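Putrescine aminotransferase (Halomonas elongata DSM 2581, PDB 6GWI) probably transfers amino groups from amine donors such as putrescine to carbonyl acceptors, using pyridoxal-5'-phosphate as its cofactor. Local coordinates at residues S193-L205 / P235-A247. Residues are numbered along the deposited sequence; the frame is centred on the assembly and turned at random.
Sequences SPEAFGQTCAEAL and PESYWPAVKKVLA
S237 reaches the backbone of helix 194-205 through its hydroxyl, which donates to E195 O over 2.7 Å. The bond lies in the carbonyl plane, on a lone pair, with a C=O...OG angle of 117°. The same oxygen also accepts from Q199 N within its own helix. A chi1 of 64° sets OG between the backbone N and carbonyl carbon of S237, pointed at helix 194-205. There OG also lies 3.3 Å from G198 CA, where a side chain on residue 198 would clash with it. With an alanine in place of S237, E195 O would probably keep Q199 N but lose its second donor, and a small gap would open beside G198. P235 packs beside S237, its CB 3.1 Å from P194 O and its CG at the edge of the F197 ring.

Further along, the helices meet through small residues. A202 CB and A241 CB are tightly packed, 3.4 Å apart. V242 CG2 lies beside the same A202 methyl. Y238 has CG anti to its backbone N, which brings the ring against G198 and C201. Its CE1 is 3.7 Å from C201 CB, and G198 O sits at the ring edge. Y238 OH donates to a water that in turn donates to C201 O, and it is also hydrogen-bonded to R146. At the far end L205 CD2 touches V245 CG1 and meets L246 CD2 at 3.7 Å, the two leucines crossing at about a right angle.

The helix axes come within 8.0 Å and cross at -30°, running the same general way. Both helices pack on strand 217-222 of the parallel sheet, where L205, Y238 and V242 touch F220. One helix leads into that strand, the other into strand 252-255.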
loop_
_atom_site.group_PDB
_atom_site.type_symbol
_atom_site.label_atom_id
_atom_site.label_comp_id
_atom_site.label_asym_id
_atom_site.label_seq_id
_atom_site.Cartn_x
_atom_site.Cartn_y
_atom_site.Cartn_z
ATOM N N SER B 193 -18.517 -28.446 -23.551
ATOM C CA SER B 193 -17.189 -28.358 -24.136
ATOM C C SER B 193 -16.505 -27.084 -23.637
ATOM O O SER B 193 -17.170 -26.073 -23.396
ATOM C CB SER B 193 -17.265 -28.337 -25.659
ATOM O OG SER B 193 -17.780 -27.103 -26.127
ATOM N N PRO B 194 -15.179 -27.101 -23.472
ATOM C CA PRO B 194 -14.488 -25.851 -23.104
ATOM C C PRO B 194 -14.853 -24.666 -23.987
ATOM O O PRO B 194 -14.991 -23.545 -23.481
ATOM C CB PRO B 194 -13.006 -26.230 -23.227
ATOM C CG PRO B 194 -12.981 -27.693 -22.912
ATOM C CD PRO B 194 -14.255 -28.252 -23.506
ATOM N N GLU B 195 -15.015 -24.879 -25.296
ATOM C CA GLU B 195 -15.357 -23.773 -26.186
ATOM C C GLU B 195 -16.707 -23.169 -25.816
ATOM O O GLU B 195 -16.834 -21.947 -25.677
ATOM C CB GLU B 195 -15.352 -24.243 -27.643
ATOM C CG GLU B 195 -15.832 -23.184 -28.631
ATOM C CD GLU B 195 -15.578 -23.561 -30.080
ATOM O OE1 GLU B 195 -14.837 -24.537 -30.324
ATOM O OE2 GLU B 195 -16.124 -22.885 -30.977
ATOM N N ALA B 196 -17.735 -24.010 -25.669
ATOM C CA ALA B 196 -19.058 -23.503 -25.316
ATOM C C ALA B 196 -19.049 -22.850 -23.939
ATOM O O ALA B 196 -19.704 -21.824 -23.725
ATOM C CB ALA B 196 -20.087 -24.632 -25.358
ATOM N N PHE B 197 -18.315 -23.435 -22.990
ATOM C CA PHE B 197 -18.246 -22.858 -21.652
ATOM C C PHE B 197 -17.639 -21.462 -21.685
ATOM O O PHE B 197 -18.154 -20.538 -21.045
ATOM C CB PHE B 197 -17.435 -23.770 -20.737
ATOM C CG PHE B 197 -17.377 -23.301 -19.313
ATOM C CD1 PHE B 197 -18.521 -23.277 -18.535
ATOM C CD2 PHE B 197 -16.183 -22.890 -18.751
ATOM C CE1 PHE B 197 -18.476 -22.854 -17.225
ATOM C CE2 PHE B 197 -16.131 -22.463 -17.438
ATOM C CZ PHE B 197 -17.279 -22.445 -16.675
ATOM N N GLY B 198 -16.543 -21.288 -22.426
ATOM C CA GLY B 198 -15.931 -19.973 -22.517
ATOM C C GLY B 198 -16.895 -18.918 -23.022
ATOM O O GLY B 198 -16.898 -17.783 -22.540
ATOM N N GLN B 199 -17.738 -19.282 -23.988
ATOM C CA GLN B 199 -18.691 -18.324 -24.536
ATOM C C GLN B 199 -19.807 -18.025 -23.544
ATOM O O GLN B 199 -20.262 -16.879 -23.445
ATOM C CB GLN B 199 -19.244 -18.862 -25.856
ATOM C CG GLN B 199 -18.165 -19.020 -26.919
ATOM C CD GLN B 199 -18.633 -19.772 -28.144
ATOM O OE1 GLN B 199 -19.577 -20.560 -28.081
ATOM N NE2 GLN B 199 -17.974 -19.533 -29.271
ATOM N N THR B 200 -20.249 -19.031 -22.789
ATOM C CA THR B 200 -21.240 -18.793 -21.745
ATOM C C THR B 200 -20.720 -17.798 -20.712
ATOM O O THR B 200 -21.426 -16.865 -20.316
ATOM C CB THR B 200 -21.610 -20.114 -21.070
ATOM O OG1 THR B 200 -22.201 -20.994 -22.032
ATOM C CG2 THR B 200 -22.583 -19.891 -19.922
ATOM N N CYS B 201 -19.472 -17.974 -20.274
ATOM C CA CYS B 201 -18.919 -17.086 -19.256
ATOM C C CYS B 201 -18.705 -15.676 -19.793
ATOM O O CYS B 201 -18.815 -14.707 -19.032
ATOM C CB CYS B 201 -17.627 -17.687 -18.712
ATOM S SG CYS B 201 -17.934 -19.223 -17.807
ATOM N N ALA B 202 -18.395 -15.538 -21.085
ATOM C CA ALA B 202 -18.357 -14.214 -21.700
ATOM C C ALA B 202 -19.754 -13.609 -21.791
ATOM O O ALA B 202 -19.930 -12.404 -21.578
ATOM C CB ALA B 202 -17.719 -14.292 -23.087
ATOM N N GLU B 203 -20.759 -14.422 -22.133
ATOM C CA GLU B 203 -22.125 -13.912 -22.205
ATOM C C GLU B 203 -22.622 -13.456 -20.840
ATOM O O GLU B 203 -23.493 -12.583 -20.758
ATOM C CB GLU B 203 -23.058 -14.976 -22.786
ATOM C CG GLU B 203 -24.520 -14.541 -22.898
ATOM C CD GLU B 203 -24.700 -13.203 -23.602
ATOM O OE1 GLU B 203 -23.854 -12.848 -24.450
ATOM O OE2 GLU B 203 -25.694 -12.505 -23.307
ATOM N N ALA B 204 -22.085 -14.034 -19.761
ATOM C CA ALA B 204 -22.454 -13.588 -18.422
ATOM C C ALA B 204 -22.129 -12.116 -18.218
ATOM O O ALA B 204 -22.853 -11.416 -17.500
ATOM C CB ALA B 204 -21.741 -14.435 -17.367
ATOM N N LEU B 205 -21.046 -11.628 -18.830
ATOM C CA LEU B 205 -20.726 -10.207 -18.749
ATOM C C LEU B 205 -21.821 -9.364 -19.391
ATOM O O LEU B 205 -22.303 -8.393 -18.796
ATOM C CB LEU B 205 -19.379 -9.931 -19.417
ATOM C CG LEU B 205 -18.996 -8.453 -19.491
ATOM C CD1 LEU B 205 -18.890 -7.858 -18.082
ATOM C CD2 LEU B 205 -17.697 -8.258 -20.258
ATOM N N PRO B 235 -10.907 -21.034 -21.055
ATOM C CA PRO B 235 -10.929 -21.613 -22.404
ATOM C C PRO B 235 -10.485 -20.589 -23.438
ATOM O O PRO B 235 -10.618 -19.379 -23.245
ATOM C CB PRO B 235 -12.395 -22.017 -22.602
ATOM C CG PRO B 235 -12.957 -22.150 -21.225
ATOM C CD PRO B 235 -12.193 -21.194 -20.350
ATOM N N GLU B 236 -9.936 -21.093 -24.545
ATOM C CA GLU B 236 -9.442 -20.210 -25.596
ATOM C C GLU B 236 -10.553 -19.369 -26.208
ATOM O O GLU B 236 -10.267 -18.320 -26.797
ATOM C CB GLU B 236 -8.738 -21.031 -26.677
ATOM C CG GLU B 236 -7.457 -21.696 -26.192
ATOM C CD GLU B 236 -6.798 -22.558 -27.252
ATOM O OE1 GLU B 236 -7.235 -22.510 -28.420
ATOM O OE2 GLU B 236 -5.839 -23.284 -26.912
ATOM N N SER B 237 -11.808 -19.802 -26.081
ATOM C CA SER B 237 -12.950 -19.056 -26.591
ATOM C C SER B 237 -13.333 -17.872 -25.711
ATOM O O SER B 237 -14.088 -17.003 -26.161
ATOM C CB SER B 237 -14.157 -19.987 -26.729
ATOM O OG SER B 237 -14.564 -20.468 -25.458
ATOM N N TYR B 238 -12.834 -17.813 -24.476
ATOM C CA TYR B 238 -13.365 -16.859 -23.510
ATOM C C TYR B 238 -13.022 -15.424 -23.892
ATOM O O TYR B 238 -13.915 -14.588 -24.072
ATOM C CB TYR B 238 -12.844 -17.191 -22.110
ATOM C CG TYR B 238 -13.283 -16.207 -21.048
ATOM C CD1 TYR B 238 -14.598 -16.177 -20.602
ATOM C CD2 TYR B 238 -12.377 -15.314 -20.485
ATOM C CE1 TYR B 238 -15.001 -15.279 -19.627
ATOM C CE2 TYR B 238 -12.770 -14.415 -19.508
ATOM C CZ TYR B 238 -14.081 -14.400 -19.084
ATOM O OH TYR B 238 -14.466 -13.505 -18.113
ATOM N N TRP B 239 -11.738 -15.114 -24.011
ATOM C CA TRP B 239 -11.347 -13.720 -24.179
ATOM C C TRP B 239 -11.761 -13.162 -25.537
ATOM O O TRP B 239 -12.137 -11.986 -25.617
ATOM C CB TRP B 239 -9.842 -13.555 -23.955
ATOM C CG TRP B 239 -9.501 -13.414 -22.493
ATOM C CD1 TRP B 239 -8.752 -14.267 -21.734
ATOM C CD2 TRP B 239 -9.932 -12.368 -21.611
ATOM N NE1 TRP B 239 -8.677 -13.809 -20.440
ATOM C CE2 TRP B 239 -9.393 -12.645 -20.339
ATOM C CE3 TRP B 239 -10.715 -11.221 -21.777
ATOM C CZ2 TRP B 239 -9.612 -11.817 -19.239
ATOM C CZ3 TRP B 239 -10.928 -10.399 -20.685
ATOM C CH2 TRP B 239 -10.381 -10.703 -19.431
ATOM N N PRO B 240 -11.707 -13.945 -26.624
ATOM C CA PRO B 240 -12.264 -13.436 -27.889
ATOM C C PRO B 240 -13.733 -13.079 -27.776
ATOM O O PRO B 240 -14.174 -12.069 -28.338
ATOM C CB PRO B 240 -12.039 -14.598 -28.868
ATOM C CG PRO B 240 -10.875 -15.334 -28.309
ATOM C CD PRO B 240 -11.056 -15.256 -26.809
ATOM N N ALA B 241 -14.509 -13.894 -27.059
ATOM C CA ALA B 241 -15.919 -13.584 -26.855
ATOM C C ALA B 241 -16.093 -12.379 -25.934
ATOM O O ALA B 241 -17.008 -11.571 -26.136
ATOM C CB ALA B 241 -16.647 -14.810 -26.302
ATOM N N VAL B 242 -15.231 -12.229 -24.922
ATOM C CA VAL B 242 -15.310 -11.043 -24.070
ATOM C C VAL B 242 -15.070 -9.784 -24.897
ATOM O O VAL B 242 -15.760 -8.770 -24.731
ATOM C CB VAL B 242 -14.313 -11.136 -22.899
ATOM C CG1 VAL B 242 -14.239 -9.801 -22.158
ATOM C CG2 VAL B 242 -14.700 -12.258 -21.937
ATOM N N LYS B 243 -14.078 -9.823 -25.792
ATOM C CA LYS B 243 -13.817 -8.672 -26.647
ATOM C C LYS B 243 -15.043 -8.329 -27.479
ATOM O O LYS B 243 -15.309 -7.152 -27.749
ATOM C CB LYS B 243 -12.620 -8.954 -27.558
ATOM C CG LYS B 243 -11.294 -9.091 -26.826
ATOM C CD LYS B 243 -10.108 -8.867 -27.757
ATOM C CE LYS B 243 -9.943 -10.006 -28.751
ATOM N NZ LYS B 243 -8.652 -9.906 -29.491
ATOM N N LYS B 244 -15.798 -9.345 -27.890
ATOM C CA LYS B 244 -17.017 -9.111 -28.651
ATOM C C LYS B 244 -18.034 -8.334 -27.826
ATOM O O LYS B 244 -18.663 -7.393 -28.327
ATOM C CB LYS B 244 -17.584 -10.459 -29.105
ATOM C CG LYS B 244 -18.535 -10.407 -30.289
ATOM C CD LYS B 244 -18.599 -11.753 -31.018
ATOM C CE LYS B 244 -19.261 -12.845 -30.183
ATOM N NZ LYS B 244 -20.712 -12.588 -29.962
ATOM N N VAL B 245 -18.179 -8.690 -26.547
ATOM C CA VAL B 245 -19.135 -8.019 -25.670
ATOM C C VAL B 245 -18.718 -6.576 -25.411
ATOM O O VAL B 245 -19.538 -5.653 -25.482
ATOM C CB VAL B 245 -19.277 -8.808 -24.353
ATOM C CG1 VAL B 245 -20.081 -8.023 -23.311
ATOM C CG2 VAL B 245 -19.916 -10.163 -24.616
ATOM N N LEU B 246 -17.440 -6.361 -25.088
ATOM C CA LEU B 246 -16.968 -5.023 -24.753
ATOM C C LEU B 246 -17.084 -4.060 -25.926
ATOM O O LEU B 246 -17.243 -2.850 -25.721
ATOM C CB LEU B 246 -15.518 -5.089 -24.283
ATOM C CG LEU B 246 -15.270 -5.920 -23.027
ATOM C CD1 LEU B 246 -13.777 -6.024 -22.764
ATOM C CD2 LEU B 246 -15.996 -5.337 -21.825
ATOM N N ALA B 247 -16.977 -4.567 -27.156
ATOM C CA ALA B 247 -17.112 -3.726 -28.338
ATOM C C ALA B 247 -18.521 -3.170 -28.489
ATOM O O ALA B 247 -18.704 -2.148 -29.160
ATOM C CB ALA B 247 -16.738 -4.514 -29.595
HETATM O O HOH W 1 -16.815 -14.317 -17.072
#